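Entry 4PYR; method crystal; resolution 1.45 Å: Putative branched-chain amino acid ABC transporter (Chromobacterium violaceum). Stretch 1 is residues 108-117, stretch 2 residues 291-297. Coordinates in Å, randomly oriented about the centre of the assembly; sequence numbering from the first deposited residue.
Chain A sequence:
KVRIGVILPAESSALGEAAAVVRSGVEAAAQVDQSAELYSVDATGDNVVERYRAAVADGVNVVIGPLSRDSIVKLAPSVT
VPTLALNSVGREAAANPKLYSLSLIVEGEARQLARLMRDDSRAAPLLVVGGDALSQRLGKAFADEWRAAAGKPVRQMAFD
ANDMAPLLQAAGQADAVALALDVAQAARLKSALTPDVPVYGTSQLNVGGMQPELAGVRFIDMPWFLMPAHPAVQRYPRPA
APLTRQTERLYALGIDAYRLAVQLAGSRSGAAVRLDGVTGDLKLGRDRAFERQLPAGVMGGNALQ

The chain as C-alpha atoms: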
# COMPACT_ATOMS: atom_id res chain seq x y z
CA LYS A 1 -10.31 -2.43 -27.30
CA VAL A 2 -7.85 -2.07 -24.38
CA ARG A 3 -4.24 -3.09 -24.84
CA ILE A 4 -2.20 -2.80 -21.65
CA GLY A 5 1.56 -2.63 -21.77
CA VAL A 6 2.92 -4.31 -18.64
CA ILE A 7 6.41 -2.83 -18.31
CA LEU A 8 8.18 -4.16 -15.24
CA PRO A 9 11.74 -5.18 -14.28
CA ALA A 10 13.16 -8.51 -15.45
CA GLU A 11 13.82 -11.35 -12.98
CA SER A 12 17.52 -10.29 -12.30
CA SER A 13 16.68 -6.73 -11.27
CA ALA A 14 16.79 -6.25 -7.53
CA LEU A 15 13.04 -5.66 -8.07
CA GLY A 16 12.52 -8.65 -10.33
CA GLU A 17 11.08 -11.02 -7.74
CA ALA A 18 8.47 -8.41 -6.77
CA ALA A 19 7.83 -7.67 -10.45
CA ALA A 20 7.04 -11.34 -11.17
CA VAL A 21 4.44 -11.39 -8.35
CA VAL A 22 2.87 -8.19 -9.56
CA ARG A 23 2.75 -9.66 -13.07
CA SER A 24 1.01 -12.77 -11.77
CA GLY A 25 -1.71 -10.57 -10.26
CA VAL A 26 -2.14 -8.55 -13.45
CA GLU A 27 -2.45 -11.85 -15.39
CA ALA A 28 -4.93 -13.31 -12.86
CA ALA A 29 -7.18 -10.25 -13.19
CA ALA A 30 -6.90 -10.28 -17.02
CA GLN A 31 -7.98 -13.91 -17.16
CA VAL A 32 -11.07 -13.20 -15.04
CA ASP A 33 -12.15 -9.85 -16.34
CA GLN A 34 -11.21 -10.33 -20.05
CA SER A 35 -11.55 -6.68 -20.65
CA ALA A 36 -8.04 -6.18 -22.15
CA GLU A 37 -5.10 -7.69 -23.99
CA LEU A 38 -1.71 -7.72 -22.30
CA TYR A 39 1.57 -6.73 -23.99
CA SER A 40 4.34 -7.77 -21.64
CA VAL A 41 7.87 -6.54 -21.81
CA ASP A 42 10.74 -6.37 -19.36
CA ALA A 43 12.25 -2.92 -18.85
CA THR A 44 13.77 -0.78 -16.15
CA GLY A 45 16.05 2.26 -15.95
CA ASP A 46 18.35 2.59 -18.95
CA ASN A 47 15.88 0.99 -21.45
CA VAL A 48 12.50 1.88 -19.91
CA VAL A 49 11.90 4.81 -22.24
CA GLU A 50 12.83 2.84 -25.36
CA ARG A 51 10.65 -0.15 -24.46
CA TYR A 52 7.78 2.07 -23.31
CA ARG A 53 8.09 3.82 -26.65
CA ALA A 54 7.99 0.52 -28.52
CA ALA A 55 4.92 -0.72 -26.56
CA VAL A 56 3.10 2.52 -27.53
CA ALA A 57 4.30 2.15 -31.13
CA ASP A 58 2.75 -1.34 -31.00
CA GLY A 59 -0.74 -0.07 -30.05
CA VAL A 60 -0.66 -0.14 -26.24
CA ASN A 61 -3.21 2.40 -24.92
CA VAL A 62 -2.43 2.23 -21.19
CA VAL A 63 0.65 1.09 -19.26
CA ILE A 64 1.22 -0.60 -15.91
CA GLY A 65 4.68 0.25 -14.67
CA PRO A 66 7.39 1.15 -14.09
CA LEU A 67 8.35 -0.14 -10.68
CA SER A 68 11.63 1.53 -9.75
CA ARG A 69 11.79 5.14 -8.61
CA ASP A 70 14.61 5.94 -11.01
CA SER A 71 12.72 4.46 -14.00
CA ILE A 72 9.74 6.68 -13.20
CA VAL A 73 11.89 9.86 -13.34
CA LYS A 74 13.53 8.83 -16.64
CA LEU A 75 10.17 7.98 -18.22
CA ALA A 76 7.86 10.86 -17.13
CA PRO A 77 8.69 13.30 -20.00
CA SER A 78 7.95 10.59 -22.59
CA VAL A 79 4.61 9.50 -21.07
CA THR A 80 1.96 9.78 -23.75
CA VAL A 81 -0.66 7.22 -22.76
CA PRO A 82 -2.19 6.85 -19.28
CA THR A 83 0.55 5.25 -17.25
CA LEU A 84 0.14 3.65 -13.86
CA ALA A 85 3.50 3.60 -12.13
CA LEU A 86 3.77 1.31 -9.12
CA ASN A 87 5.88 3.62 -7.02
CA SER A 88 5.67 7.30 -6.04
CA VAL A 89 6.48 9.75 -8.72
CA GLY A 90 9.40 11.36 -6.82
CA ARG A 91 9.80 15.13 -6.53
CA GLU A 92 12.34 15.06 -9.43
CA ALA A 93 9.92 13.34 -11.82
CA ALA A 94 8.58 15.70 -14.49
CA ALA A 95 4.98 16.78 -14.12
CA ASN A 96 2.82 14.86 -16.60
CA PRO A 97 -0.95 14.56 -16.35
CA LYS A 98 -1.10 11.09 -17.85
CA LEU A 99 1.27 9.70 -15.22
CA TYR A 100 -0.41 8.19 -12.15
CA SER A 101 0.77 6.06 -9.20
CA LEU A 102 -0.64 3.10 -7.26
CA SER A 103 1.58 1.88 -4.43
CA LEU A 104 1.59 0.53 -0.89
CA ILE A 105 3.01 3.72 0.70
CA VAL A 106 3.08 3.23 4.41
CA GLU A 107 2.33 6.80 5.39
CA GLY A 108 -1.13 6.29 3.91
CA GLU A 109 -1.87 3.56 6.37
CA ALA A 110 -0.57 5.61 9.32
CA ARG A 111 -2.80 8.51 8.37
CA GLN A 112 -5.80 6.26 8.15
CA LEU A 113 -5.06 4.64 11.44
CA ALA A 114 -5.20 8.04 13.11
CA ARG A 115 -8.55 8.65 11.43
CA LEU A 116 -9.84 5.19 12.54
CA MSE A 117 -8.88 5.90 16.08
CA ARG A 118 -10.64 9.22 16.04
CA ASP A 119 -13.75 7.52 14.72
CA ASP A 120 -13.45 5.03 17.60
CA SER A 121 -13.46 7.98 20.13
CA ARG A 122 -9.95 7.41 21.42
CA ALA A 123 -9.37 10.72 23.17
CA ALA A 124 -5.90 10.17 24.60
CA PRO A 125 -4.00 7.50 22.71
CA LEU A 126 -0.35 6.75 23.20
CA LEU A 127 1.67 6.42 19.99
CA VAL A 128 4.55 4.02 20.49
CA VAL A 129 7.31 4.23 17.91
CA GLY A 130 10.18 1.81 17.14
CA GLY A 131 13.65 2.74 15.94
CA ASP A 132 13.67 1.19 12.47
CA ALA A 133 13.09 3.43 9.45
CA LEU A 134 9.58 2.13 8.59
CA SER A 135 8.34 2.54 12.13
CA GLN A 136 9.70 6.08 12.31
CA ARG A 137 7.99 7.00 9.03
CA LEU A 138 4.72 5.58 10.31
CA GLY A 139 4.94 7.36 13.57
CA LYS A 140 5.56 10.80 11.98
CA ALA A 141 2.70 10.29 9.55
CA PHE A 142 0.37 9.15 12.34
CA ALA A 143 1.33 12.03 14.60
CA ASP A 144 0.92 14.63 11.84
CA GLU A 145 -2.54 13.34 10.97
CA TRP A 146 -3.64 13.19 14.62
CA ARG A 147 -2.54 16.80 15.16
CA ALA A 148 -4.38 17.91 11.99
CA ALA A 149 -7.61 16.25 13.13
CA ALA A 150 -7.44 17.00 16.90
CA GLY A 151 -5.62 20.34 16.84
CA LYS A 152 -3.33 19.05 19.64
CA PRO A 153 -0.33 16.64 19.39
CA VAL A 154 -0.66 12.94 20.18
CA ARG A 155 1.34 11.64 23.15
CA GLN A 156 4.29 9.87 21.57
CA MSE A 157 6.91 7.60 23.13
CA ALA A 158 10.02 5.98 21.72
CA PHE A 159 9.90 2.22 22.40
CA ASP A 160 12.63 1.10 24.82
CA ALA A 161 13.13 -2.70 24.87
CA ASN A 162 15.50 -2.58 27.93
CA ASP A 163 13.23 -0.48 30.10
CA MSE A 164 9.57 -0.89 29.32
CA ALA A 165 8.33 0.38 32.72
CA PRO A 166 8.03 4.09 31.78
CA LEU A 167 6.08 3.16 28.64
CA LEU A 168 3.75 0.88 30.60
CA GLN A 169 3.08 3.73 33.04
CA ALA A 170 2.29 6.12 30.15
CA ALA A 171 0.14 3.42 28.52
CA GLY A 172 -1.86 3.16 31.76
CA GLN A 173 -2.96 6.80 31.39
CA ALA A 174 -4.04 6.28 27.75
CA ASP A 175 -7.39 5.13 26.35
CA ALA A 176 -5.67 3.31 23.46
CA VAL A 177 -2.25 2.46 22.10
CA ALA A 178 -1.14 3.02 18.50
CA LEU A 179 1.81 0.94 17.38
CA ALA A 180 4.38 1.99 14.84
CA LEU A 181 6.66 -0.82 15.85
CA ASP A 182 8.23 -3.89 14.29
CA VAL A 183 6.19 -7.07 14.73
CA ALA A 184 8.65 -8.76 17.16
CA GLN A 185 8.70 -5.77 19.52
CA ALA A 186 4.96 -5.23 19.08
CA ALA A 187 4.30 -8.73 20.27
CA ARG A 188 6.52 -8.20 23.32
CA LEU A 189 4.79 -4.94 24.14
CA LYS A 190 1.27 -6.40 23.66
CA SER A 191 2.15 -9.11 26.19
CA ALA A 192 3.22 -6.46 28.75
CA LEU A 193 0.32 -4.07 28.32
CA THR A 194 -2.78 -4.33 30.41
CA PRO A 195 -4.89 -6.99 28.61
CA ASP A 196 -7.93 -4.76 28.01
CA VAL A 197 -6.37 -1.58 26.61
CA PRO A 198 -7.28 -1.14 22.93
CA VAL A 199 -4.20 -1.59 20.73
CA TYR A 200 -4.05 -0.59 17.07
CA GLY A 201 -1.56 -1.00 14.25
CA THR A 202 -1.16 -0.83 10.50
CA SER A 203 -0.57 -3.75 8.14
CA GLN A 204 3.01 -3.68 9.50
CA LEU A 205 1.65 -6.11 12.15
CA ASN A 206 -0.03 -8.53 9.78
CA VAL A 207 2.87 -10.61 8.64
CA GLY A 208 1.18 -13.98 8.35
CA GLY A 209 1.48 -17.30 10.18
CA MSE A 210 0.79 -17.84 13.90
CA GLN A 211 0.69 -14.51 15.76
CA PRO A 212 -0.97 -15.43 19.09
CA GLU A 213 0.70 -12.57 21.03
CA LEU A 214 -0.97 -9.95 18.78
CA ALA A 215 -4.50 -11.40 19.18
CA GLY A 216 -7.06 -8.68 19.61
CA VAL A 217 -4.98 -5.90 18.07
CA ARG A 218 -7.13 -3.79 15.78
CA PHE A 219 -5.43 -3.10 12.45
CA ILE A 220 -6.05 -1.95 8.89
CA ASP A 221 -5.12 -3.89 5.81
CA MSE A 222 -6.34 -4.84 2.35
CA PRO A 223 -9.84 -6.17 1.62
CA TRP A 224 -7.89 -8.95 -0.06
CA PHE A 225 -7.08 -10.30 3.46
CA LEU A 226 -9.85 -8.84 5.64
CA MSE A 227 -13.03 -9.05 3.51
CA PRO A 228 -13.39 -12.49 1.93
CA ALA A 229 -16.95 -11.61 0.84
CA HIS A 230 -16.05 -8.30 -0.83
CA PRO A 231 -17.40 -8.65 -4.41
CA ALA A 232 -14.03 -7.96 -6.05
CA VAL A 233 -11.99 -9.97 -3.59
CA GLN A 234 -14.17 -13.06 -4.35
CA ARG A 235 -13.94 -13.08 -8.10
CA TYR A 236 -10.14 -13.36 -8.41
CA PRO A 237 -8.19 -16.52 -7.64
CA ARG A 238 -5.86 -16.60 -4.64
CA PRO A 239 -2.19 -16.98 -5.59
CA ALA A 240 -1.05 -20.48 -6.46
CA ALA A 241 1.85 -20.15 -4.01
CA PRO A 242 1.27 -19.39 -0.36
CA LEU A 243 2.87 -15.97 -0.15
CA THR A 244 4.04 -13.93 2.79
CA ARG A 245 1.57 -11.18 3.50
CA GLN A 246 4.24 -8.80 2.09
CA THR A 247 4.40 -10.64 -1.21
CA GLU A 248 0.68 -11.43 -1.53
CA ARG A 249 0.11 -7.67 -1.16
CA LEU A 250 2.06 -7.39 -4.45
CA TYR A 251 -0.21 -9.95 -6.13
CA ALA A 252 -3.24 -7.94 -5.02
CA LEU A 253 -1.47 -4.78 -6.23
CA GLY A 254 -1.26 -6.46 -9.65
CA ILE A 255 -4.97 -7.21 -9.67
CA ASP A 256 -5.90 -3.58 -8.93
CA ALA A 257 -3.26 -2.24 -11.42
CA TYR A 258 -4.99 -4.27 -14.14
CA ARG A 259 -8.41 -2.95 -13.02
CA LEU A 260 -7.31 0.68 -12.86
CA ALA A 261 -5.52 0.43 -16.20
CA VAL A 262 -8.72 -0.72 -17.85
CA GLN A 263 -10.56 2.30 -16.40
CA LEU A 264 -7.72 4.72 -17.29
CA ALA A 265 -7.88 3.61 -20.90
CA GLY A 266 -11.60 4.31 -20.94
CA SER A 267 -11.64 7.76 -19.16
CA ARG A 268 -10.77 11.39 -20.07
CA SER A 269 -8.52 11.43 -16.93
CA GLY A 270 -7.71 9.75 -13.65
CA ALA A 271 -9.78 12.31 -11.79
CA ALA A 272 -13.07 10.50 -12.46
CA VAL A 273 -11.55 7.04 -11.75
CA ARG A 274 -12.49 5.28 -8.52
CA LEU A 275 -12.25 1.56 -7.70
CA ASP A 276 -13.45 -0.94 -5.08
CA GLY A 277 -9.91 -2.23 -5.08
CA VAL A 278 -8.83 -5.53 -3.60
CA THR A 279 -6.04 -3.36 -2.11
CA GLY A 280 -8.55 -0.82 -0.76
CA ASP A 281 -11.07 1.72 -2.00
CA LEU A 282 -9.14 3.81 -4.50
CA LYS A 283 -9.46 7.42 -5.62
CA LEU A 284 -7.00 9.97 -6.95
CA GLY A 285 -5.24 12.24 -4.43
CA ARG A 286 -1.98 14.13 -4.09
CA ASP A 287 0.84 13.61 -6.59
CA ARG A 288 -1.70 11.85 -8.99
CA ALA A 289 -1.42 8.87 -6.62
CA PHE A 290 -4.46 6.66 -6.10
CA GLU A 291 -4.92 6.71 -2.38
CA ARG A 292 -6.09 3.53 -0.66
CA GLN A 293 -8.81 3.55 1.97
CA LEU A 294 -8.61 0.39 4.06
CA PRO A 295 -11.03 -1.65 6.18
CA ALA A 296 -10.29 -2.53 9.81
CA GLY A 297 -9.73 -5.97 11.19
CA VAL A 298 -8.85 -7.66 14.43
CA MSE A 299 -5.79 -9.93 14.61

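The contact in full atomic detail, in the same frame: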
# COMPACT_ATOMS: atom_id res chain seq x y z
N GLY A 108 0.30 6.36 4.11
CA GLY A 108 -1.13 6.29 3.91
C GLY A 108 -1.84 5.46 4.95
O GLY A 108 -2.90 5.82 5.42
N GLU A 109 -1.23 4.38 5.37
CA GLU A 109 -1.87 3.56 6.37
C GLU A 109 -1.80 4.23 7.75
O GLU A 109 -2.77 4.21 8.52
CB GLU A 109 -1.21 2.18 6.39
CG GLU A 109 -1.37 1.43 5.09
CD GLU A 109 -0.95 -0.03 5.17
OE1 GLU A 109 -0.70 -0.47 6.30
OE2 GLU A 109 -0.96 -0.69 4.11
N ALA A 110 -0.69 4.92 8.04
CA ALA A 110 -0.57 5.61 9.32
C ALA A 110 -1.61 6.69 9.43
O ALA A 110 -2.21 6.86 10.49
CB ALA A 110 0.82 6.20 9.48
N ARG A 111 -1.82 7.44 8.33
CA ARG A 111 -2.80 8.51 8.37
C ARG A 111 -4.20 7.94 8.63
O ARG A 111 -4.97 8.45 9.45
CB ARG A 111 -2.77 9.26 7.05
CG ARG A 111 -1.59 10.17 6.90
CD ARG A 111 -1.85 11.11 5.73
NE ARG A 111 -1.43 10.47 4.49
CZ ARG A 111 -0.16 10.39 4.10
NH1 ARG A 111 0.82 10.94 4.81
NH2 ARG A 111 0.12 9.76 2.97
N GLN A 112 -4.56 6.90 7.90
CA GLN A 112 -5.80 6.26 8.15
C GLN A 112 -5.99 5.73 9.54
O GLN A 112 -7.07 5.89 10.11
CB GLN A 112 -5.98 5.16 7.17
CG GLN A 112 -6.32 5.73 5.81
CD GLN A 112 -6.54 4.59 4.88
OE1 GLN A 112 -7.47 3.79 5.09
NE2 GLN A 112 -5.62 4.43 3.91
N LEU A 113 -4.94 5.15 10.10
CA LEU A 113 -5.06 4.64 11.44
C LEU A 113 -5.42 5.75 12.45
O LEU A 113 -6.24 5.55 13.33
CB LEU A 113 -3.77 3.95 11.87
CG LEU A 113 -3.92 3.12 13.14
CD1 LEU A 113 -4.79 1.91 12.87
CD2 LEU A 113 -2.52 2.75 13.60
N ALA A 114 -4.83 6.93 12.28
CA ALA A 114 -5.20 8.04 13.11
C ALA A 114 -6.66 8.37 12.93
O ALA A 114 -7.34 8.62 13.90
CB ALA A 114 -4.34 9.25 12.79
N ARG A 115 -7.14 8.42 11.68
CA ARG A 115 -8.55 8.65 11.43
C ARG A 115 -9.48 7.58 12.03
O ARG A 115 -10.52 7.93 12.60
CB ARG A 115 -8.78 8.86 9.92
CG ARG A 115 -8.06 10.10 9.40
CD ARG A 115 -8.58 10.53 8.04
NE ARG A 115 -8.13 9.65 6.97
CZ ARG A 115 -7.01 9.83 6.26
NH1 ARG A 115 -6.19 10.86 6.50
NH2 ARG A 115 -6.70 8.96 5.31
N LEU A 116 -9.07 6.31 11.95
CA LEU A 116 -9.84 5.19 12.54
C LEU A 116 -9.97 5.38 14.04
O LEU A 116 -11.04 5.19 14.64
CB LEU A 116 -9.19 3.81 12.28
CG LEU A 116 -9.78 2.59 13.02
CD1 LEU A 116 -11.22 2.33 12.64
CD2 LEU A 116 -8.93 1.36 12.75
N MSE A 117 -8.85 5.75 14.66
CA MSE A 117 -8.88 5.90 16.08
C MSE A 117 -9.71 7.05 16.54
O MSE A 117 -10.37 6.98 17.59
CB MSE A 117 -7.46 5.96 16.53
CG MSE A 117 -6.80 4.57 16.56
SE MSE A 117 -4.89 4.59 16.96
CE MSE A 117 -5.12 4.56 18.92
N GLU A 291 -5.00 7.01 -3.77
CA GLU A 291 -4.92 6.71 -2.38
C GLU A 291 -5.85 5.54 -2.04
O GLU A 291 -6.82 5.29 -2.74
CB GLU A 291 -5.12 7.94 -1.53
CG GLU A 291 -4.12 9.04 -1.88
CD GLU A 291 -4.38 10.35 -1.18
OE1 GLU A 291 -5.53 10.56 -0.69
OE2 GLU A 291 -3.42 11.17 -1.12
N ARG A 292 -5.47 4.79 -1.01
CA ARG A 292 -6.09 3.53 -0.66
C ARG A 292 -6.72 3.62 0.70
O ARG A 292 -6.01 3.76 1.71
CB ARG A 292 -5.07 2.40 -0.55
CG ARG A 292 -4.39 1.88 -1.79
CD ARG A 292 -3.70 0.57 -1.47
NE ARG A 292 -2.71 0.74 -0.42
CZ ARG A 292 -2.48 -0.10 0.61
NH1 ARG A 292 -3.21 -1.19 0.80
NH2 ARG A 292 -1.53 0.21 1.45
N GLN A 293 -8.03 3.48 0.74
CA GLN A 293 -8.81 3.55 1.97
C GLN A 293 -9.05 2.11 2.40
O GLN A 293 -9.55 1.31 1.62
CB GLN A 293 -10.11 4.26 1.71
CG GLN A 293 -10.64 5.11 2.82
CD GLN A 293 -11.88 5.86 2.38
OE1 GLN A 293 -11.93 7.12 2.39
NE2 GLN A 293 -12.86 5.10 1.90
N LEU A 294 -8.68 1.79 3.64
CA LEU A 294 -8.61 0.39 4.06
C LEU A 294 -9.64 0.09 5.15
O LEU A 294 -9.87 0.90 6.04
CB LEU A 294 -7.25 0.06 4.66
CG LEU A 294 -6.04 0.23 3.74
CD1 LEU A 294 -4.80 -0.15 4.53
CD2 LEU A 294 -6.15 -0.60 2.49
N PRO A 295 -10.18 -1.14 5.12
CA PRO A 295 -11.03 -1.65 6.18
C PRO A 295 -10.20 -2.04 7.44
O PRO A 295 -8.96 -2.25 7.37
CB PRO A 295 -11.65 -2.89 5.54
CG PRO A 295 -10.58 -3.38 4.62
CD PRO A 295 -9.92 -2.15 4.09
N ALA A 296 -10.89 -2.10 8.56
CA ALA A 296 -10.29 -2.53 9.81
C ALA A 296 -10.58 -3.98 10.05
O ALA A 296 -11.55 -4.52 9.59
CB ALA A 296 -10.82 -1.71 10.96
N GLY A 297 -9.68 -4.58 10.81
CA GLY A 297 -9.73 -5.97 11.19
C GLY A 297 -9.23 -6.12 12.59
O GLY A 297 -8.76 -5.16 13.20
O HOH W 1 -2.27 -2.93 3.15

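Residues 108-117 form part of a helix that begins earlier in the chain and continues after residue 117. Residues 291-293 end a strand, and 296-297 begin another, with a short connection between. The helix and the first strand run in roughly the same direction, with 38° between their axes and a closest approach of 9.0 Å. Touching residues are at least 180 positions apart in the sequence. The contact is modest and buries 296 Å² in all.

Gln 112 covers the most surface. Its CA-to-CB bond points toward the other stretch, and its amide reads the backbone there like a peptide group. OE1 of Gln 112 accepts a hydrogen bond from N of Leu 294 at 2.8 Å. NE2 of Gln 112 donates to O of Arg 292 at 2.3 Å, which is very short for such a bond. The two bonds span Gln 293 and tie the strand end to the helix. The same NE2 of Gln 112 also makes a weak bond to O of Gly 108, 3.4 Å away, one turn back in the helix.

Glu 109 and Arg 292 come next. Both CA-to-CB bonds point sideways, but the ends of the side chains come nearer and meet. OE2 of Glu 109 and NH2 of Arg 292 form a salt bridge at 2.9 Å, with the arginine as donor. The carboxylate oxygen lies at the guanidinium edge, near its plane, where the N-H groups point. A water links the same pair. It donates to OE2 of Glu 109 at 2.8 Å and accepts from NH1 of Arg 292 at 3.1 Å.

Apolar contacts complete the interface. CG of Glu 109 lies 3.8 Å from CD1 of Leu 294. One turn beyond Gln 112, CD2 of Leu 116 packs against CB of Ala 296 at 4.0 Å.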